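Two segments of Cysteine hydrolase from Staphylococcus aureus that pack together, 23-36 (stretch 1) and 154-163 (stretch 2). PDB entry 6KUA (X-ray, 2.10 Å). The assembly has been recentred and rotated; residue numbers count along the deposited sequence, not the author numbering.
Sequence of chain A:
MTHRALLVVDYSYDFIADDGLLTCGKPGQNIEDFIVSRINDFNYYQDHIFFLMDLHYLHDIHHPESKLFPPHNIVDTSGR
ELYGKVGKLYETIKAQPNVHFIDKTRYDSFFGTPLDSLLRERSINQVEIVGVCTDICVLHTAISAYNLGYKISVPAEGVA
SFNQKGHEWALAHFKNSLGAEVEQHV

Stretch 1 23-36: TCGKPGQNIEDFIV
Stretch 2 (154-163) VPAEGVASFN

The two stretches run antiparallel, with CA atoms paired C24 to F162 and G28 to A160 (both 5.3 Å) and I31 to G158 (5.6 Å). No direct hydrogen bond joins them, and the 526 Å² they bury together is held chiefly by apolar contact. Stretch 1 opens with T23 (chi1 t), whose OG1 accepts from G25 N at 3.0 Å, capping the turn into the first helix; G25 takes a positive phi (53°), which favours glycine. A type I turn from Q29 to E32 then leads into the second helix, where I35 N bonds I31 O at 3.0 Å. Stretch 2 is mostly irregular: G158 N closes a turn onto P155 O (2.8 Å), and the chain is extended through V159, A160 and S161, so that the CB of A160 points toward stretch 1 while those of V159 and S161 point away.

F34 (chi1 t, chi2 -91°) makes the largest contribution. E157 CB lies over one face of its ring, 3.8 Å from the centroid, as a CH-pi contact, and F34 CE1 meets P155 CG at 3.6 Å. F34 CD1 approaches G158 CA to 3.4 Å; a CB on G158 would fall 3.0 Å from F34 CE1, so the bare glycine admits the ring. I31 (chi1 p, chi2 t) points toward stretch 2, placing CD1 3.6 Å from G158 O and CG2 3.9 Å from A160 CB. The small A160 methyl also packs against P27, CB to CB at 4.0 Å, and sits 3.8 Å from G28 N. At the far end, C24 (chi1 m) sets SG at the edge of the F162 ring (chi1 p, chi2 85°), 4.0 Å from CD2. Water 1 lies between the stretches, its oxygen 3.0 Å from N30 O and 2.8 Å from E157 O; it can donate to either, but has more acceptors in reach than protons.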

# COMPACT_ATOMS: atom_id res chain seq x y z
N THR A 23 -23.58 11.56 -15.43
CA THR A 23 -22.88 12.36 -16.42
C THR A 23 -22.29 13.64 -15.82
O THR A 23 -22.62 14.06 -14.71
CB THR A 23 -23.80 12.72 -17.59
OG1 THR A 23 -23.02 13.37 -18.62
CG2 THR A 23 -24.91 13.67 -17.13
N CYS A 24 -21.38 14.25 -16.59
CA CYS A 24 -20.83 15.56 -16.32
C CYS A 24 -21.21 16.59 -17.37
O CYS A 24 -20.77 17.74 -17.28
CB CYS A 24 -19.30 15.50 -16.23
SG CYS A 24 -18.71 14.89 -14.66
N GLY A 25 -21.99 16.20 -18.38
CA GLY A 25 -22.49 17.11 -19.39
C GLY A 25 -21.40 17.93 -20.05
O GLY A 25 -20.24 17.50 -20.18
N LYS A 26 -21.78 19.15 -20.44
CA LYS A 26 -20.95 20.00 -21.29
C LYS A 26 -19.50 20.15 -20.83
O LYS A 26 -18.60 20.07 -21.68
CB LYS A 26 -21.61 21.39 -21.43
CG LYS A 26 -21.08 22.22 -22.61
CD LYS A 26 -21.10 23.72 -22.31
CE LYS A 26 -20.15 24.49 -23.24
NZ LYS A 26 -20.24 25.98 -23.10
N PRO A 27 -19.19 20.38 -19.54
CA PRO A 27 -17.77 20.61 -19.17
C PRO A 27 -16.85 19.45 -19.54
O PRO A 27 -15.81 19.68 -20.16
CB PRO A 27 -17.83 20.86 -17.66
CG PRO A 27 -19.12 20.28 -17.22
CD PRO A 27 -20.06 20.53 -18.36
N GLY A 28 -17.22 18.21 -19.19
CA GLY A 28 -16.40 17.07 -19.59
C GLY A 28 -16.28 16.92 -21.09
O GLY A 28 -15.28 16.40 -21.59
N GLN A 29 -17.30 17.36 -21.84
CA GLN A 29 -17.24 17.34 -23.29
C GLN A 29 -16.31 18.43 -23.82
O GLN A 29 -15.71 18.26 -24.89
CB GLN A 29 -18.64 17.52 -23.88
CG GLN A 29 -19.66 16.49 -23.39
CD GLN A 29 -21.09 16.82 -23.79
OE1 GLN A 29 -21.33 17.58 -24.73
NE2 GLN A 29 -22.05 16.23 -23.09
N ASN A 30 -16.16 19.53 -23.09
CA ASN A 30 -15.32 20.63 -23.55
C ASN A 30 -13.82 20.35 -23.41
O ASN A 30 -13.02 21.15 -23.89
CB ASN A 30 -15.65 21.91 -22.79
CG ASN A 30 -17.11 22.31 -22.93
OD1 ASN A 30 -17.60 22.55 -24.03
ND2 ASN A 30 -17.81 22.40 -21.81
N ILE A 31 -13.42 19.25 -22.77
CA ILE A 31 -12.00 18.92 -22.66
C ILE A 31 -11.57 17.86 -23.67
O ILE A 31 -10.38 17.53 -23.74
CB ILE A 31 -11.66 18.48 -21.22
CG1 ILE A 31 -12.18 17.08 -20.93
CG2 ILE A 31 -12.26 19.44 -20.21
CD1 ILE A 31 -11.94 16.64 -19.50
N GLU A 32 -12.52 17.32 -24.45
CA GLU A 32 -12.24 16.25 -25.40
C GLU A 32 -11.09 16.61 -26.35
O GLU A 32 -10.15 15.83 -26.54
CB GLU A 32 -13.53 15.94 -26.18
CG GLU A 32 -13.43 14.90 -27.28
CD GLU A 32 -14.76 14.71 -28.02
OE1 GLU A 32 -15.05 13.58 -28.48
OE2 GLU A 32 -15.52 15.70 -28.14
N ASP A 33 -11.14 17.80 -26.94
CA ASP A 33 -10.11 18.18 -27.90
C ASP A 33 -8.74 18.26 -27.24
O ASP A 33 -7.73 17.87 -27.85
CB ASP A 33 -10.46 19.53 -28.55
CG ASP A 33 -11.40 19.38 -29.74
OD1 ASP A 33 -11.93 18.28 -29.98
OD2 ASP A 33 -11.60 20.41 -30.44
N PHE A 34 -8.68 18.74 -25.99
CA PHE A 34 -7.39 18.86 -25.32
C PHE A 34 -6.82 17.49 -24.96
O PHE A 34 -5.61 17.27 -25.06
CB PHE A 34 -7.54 19.72 -24.07
CG PHE A 34 -6.24 19.99 -23.36
CD1 PHE A 34 -5.79 19.14 -22.35
CD2 PHE A 34 -5.48 21.10 -23.70
CE1 PHE A 34 -4.60 19.40 -21.69
CE2 PHE A 34 -4.28 21.36 -23.04
CZ PHE A 34 -3.84 20.50 -22.04
N ILE A 35 -7.67 16.57 -24.52
CA ILE A 35 -7.20 15.24 -24.17
C ILE A 35 -6.67 14.52 -25.41
O ILE A 35 -5.59 13.90 -25.37
CB ILE A 35 -8.33 14.45 -23.48
CG1 ILE A 35 -8.66 15.08 -22.12
CG2 ILE A 35 -7.95 13.01 -23.29
CD1 ILE A 35 -9.69 14.29 -21.34
N VAL A 36 -7.40 14.60 -26.53
CA VAL A 36 -6.97 13.99 -27.79
C VAL A 36 -5.59 14.50 -28.17
O VAL A 36 -4.71 13.73 -28.58
CB VAL A 36 -8.01 14.27 -28.90
CG1 VAL A 36 -7.46 13.92 -30.26
CG2 VAL A 36 -9.31 13.53 -28.62
N VAL A 154 -1.29 18.77 -13.76
CA VAL A 154 -2.71 18.70 -14.05
C VAL A 154 -3.12 19.95 -14.82
O VAL A 154 -3.41 20.99 -14.20
CB VAL A 154 -3.57 18.53 -12.79
CG1 VAL A 154 -5.02 18.32 -13.18
CG2 VAL A 154 -3.07 17.36 -11.95
N PRO A 155 -3.14 19.91 -16.15
CA PRO A 155 -3.50 21.10 -16.93
C PRO A 155 -4.97 21.42 -16.75
O PRO A 155 -5.82 20.55 -16.89
CB PRO A 155 -3.18 20.69 -18.37
CG PRO A 155 -3.28 19.21 -18.37
CD PRO A 155 -2.77 18.77 -17.01
N ALA A 156 -5.26 22.68 -16.43
CA ALA A 156 -6.64 23.05 -16.16
C ALA A 156 -7.53 22.85 -17.38
O ALA A 156 -8.75 22.67 -17.22
CB ALA A 156 -6.71 24.50 -15.68
N GLU A 157 -6.96 22.88 -18.58
CA GLU A 157 -7.71 22.61 -19.80
C GLU A 157 -8.00 21.12 -20.01
O GLU A 157 -8.73 20.77 -20.93
CB GLU A 157 -6.93 23.13 -21.02
CG GLU A 157 -7.33 24.51 -21.53
CD GLU A 157 -7.04 24.67 -23.03
OE1 GLU A 157 -7.97 24.45 -23.86
OE2 GLU A 157 -5.88 25.00 -23.38
N GLY A 158 -7.41 20.25 -19.18
CA GLY A 158 -7.50 18.82 -19.39
C GLY A 158 -8.36 18.09 -18.38
O GLY A 158 -8.48 16.86 -18.45
N VAL A 159 -8.99 18.83 -17.46
CA VAL A 159 -9.83 18.24 -16.43
C VAL A 159 -11.12 19.05 -16.31
O VAL A 159 -11.18 20.22 -16.69
CB VAL A 159 -9.10 18.18 -15.06
CG1 VAL A 159 -7.96 17.14 -15.10
CG2 VAL A 159 -8.55 19.56 -14.69
N ALA A 160 -12.17 18.41 -15.78
CA ALA A 160 -13.46 19.07 -15.60
C ALA A 160 -14.24 18.44 -14.45
O ALA A 160 -14.07 17.27 -14.13
CB ALA A 160 -14.31 19.02 -16.87
N SER A 161 -15.15 19.23 -13.87
CA SER A 161 -16.08 18.72 -12.88
C SER A 161 -17.47 19.31 -13.10
O SER A 161 -17.62 20.38 -13.70
CB SER A 161 -15.61 19.03 -11.45
OG SER A 161 -16.49 18.44 -10.50
N PHE A 162 -18.49 18.62 -12.58
CA PHE A 162 -19.83 19.20 -12.54
C PHE A 162 -19.93 20.32 -11.51
O PHE A 162 -20.87 21.12 -11.57
CB PHE A 162 -20.88 18.13 -12.24
CG PHE A 162 -20.62 17.34 -10.97
CD1 PHE A 162 -21.05 17.82 -9.73
CD2 PHE A 162 -19.96 16.11 -11.02
CE1 PHE A 162 -20.81 17.10 -8.57
CE2 PHE A 162 -19.72 15.38 -9.86
CZ PHE A 162 -20.15 15.88 -8.63
N ASN A 163 -18.98 20.39 -10.59
CA ASN A 163 -18.99 21.32 -9.47
C ASN A 163 -17.92 22.38 -9.73
O ASN A 163 -16.73 22.10 -9.61
CB ASN A 163 -18.74 20.56 -8.17
CG ASN A 163 -18.70 21.46 -6.95
OD1 ASN A 163 -18.86 22.68 -7.05
ND2 ASN A 163 -18.48 20.86 -5.79
O HOH W 1 -10.23 22.01 -23.01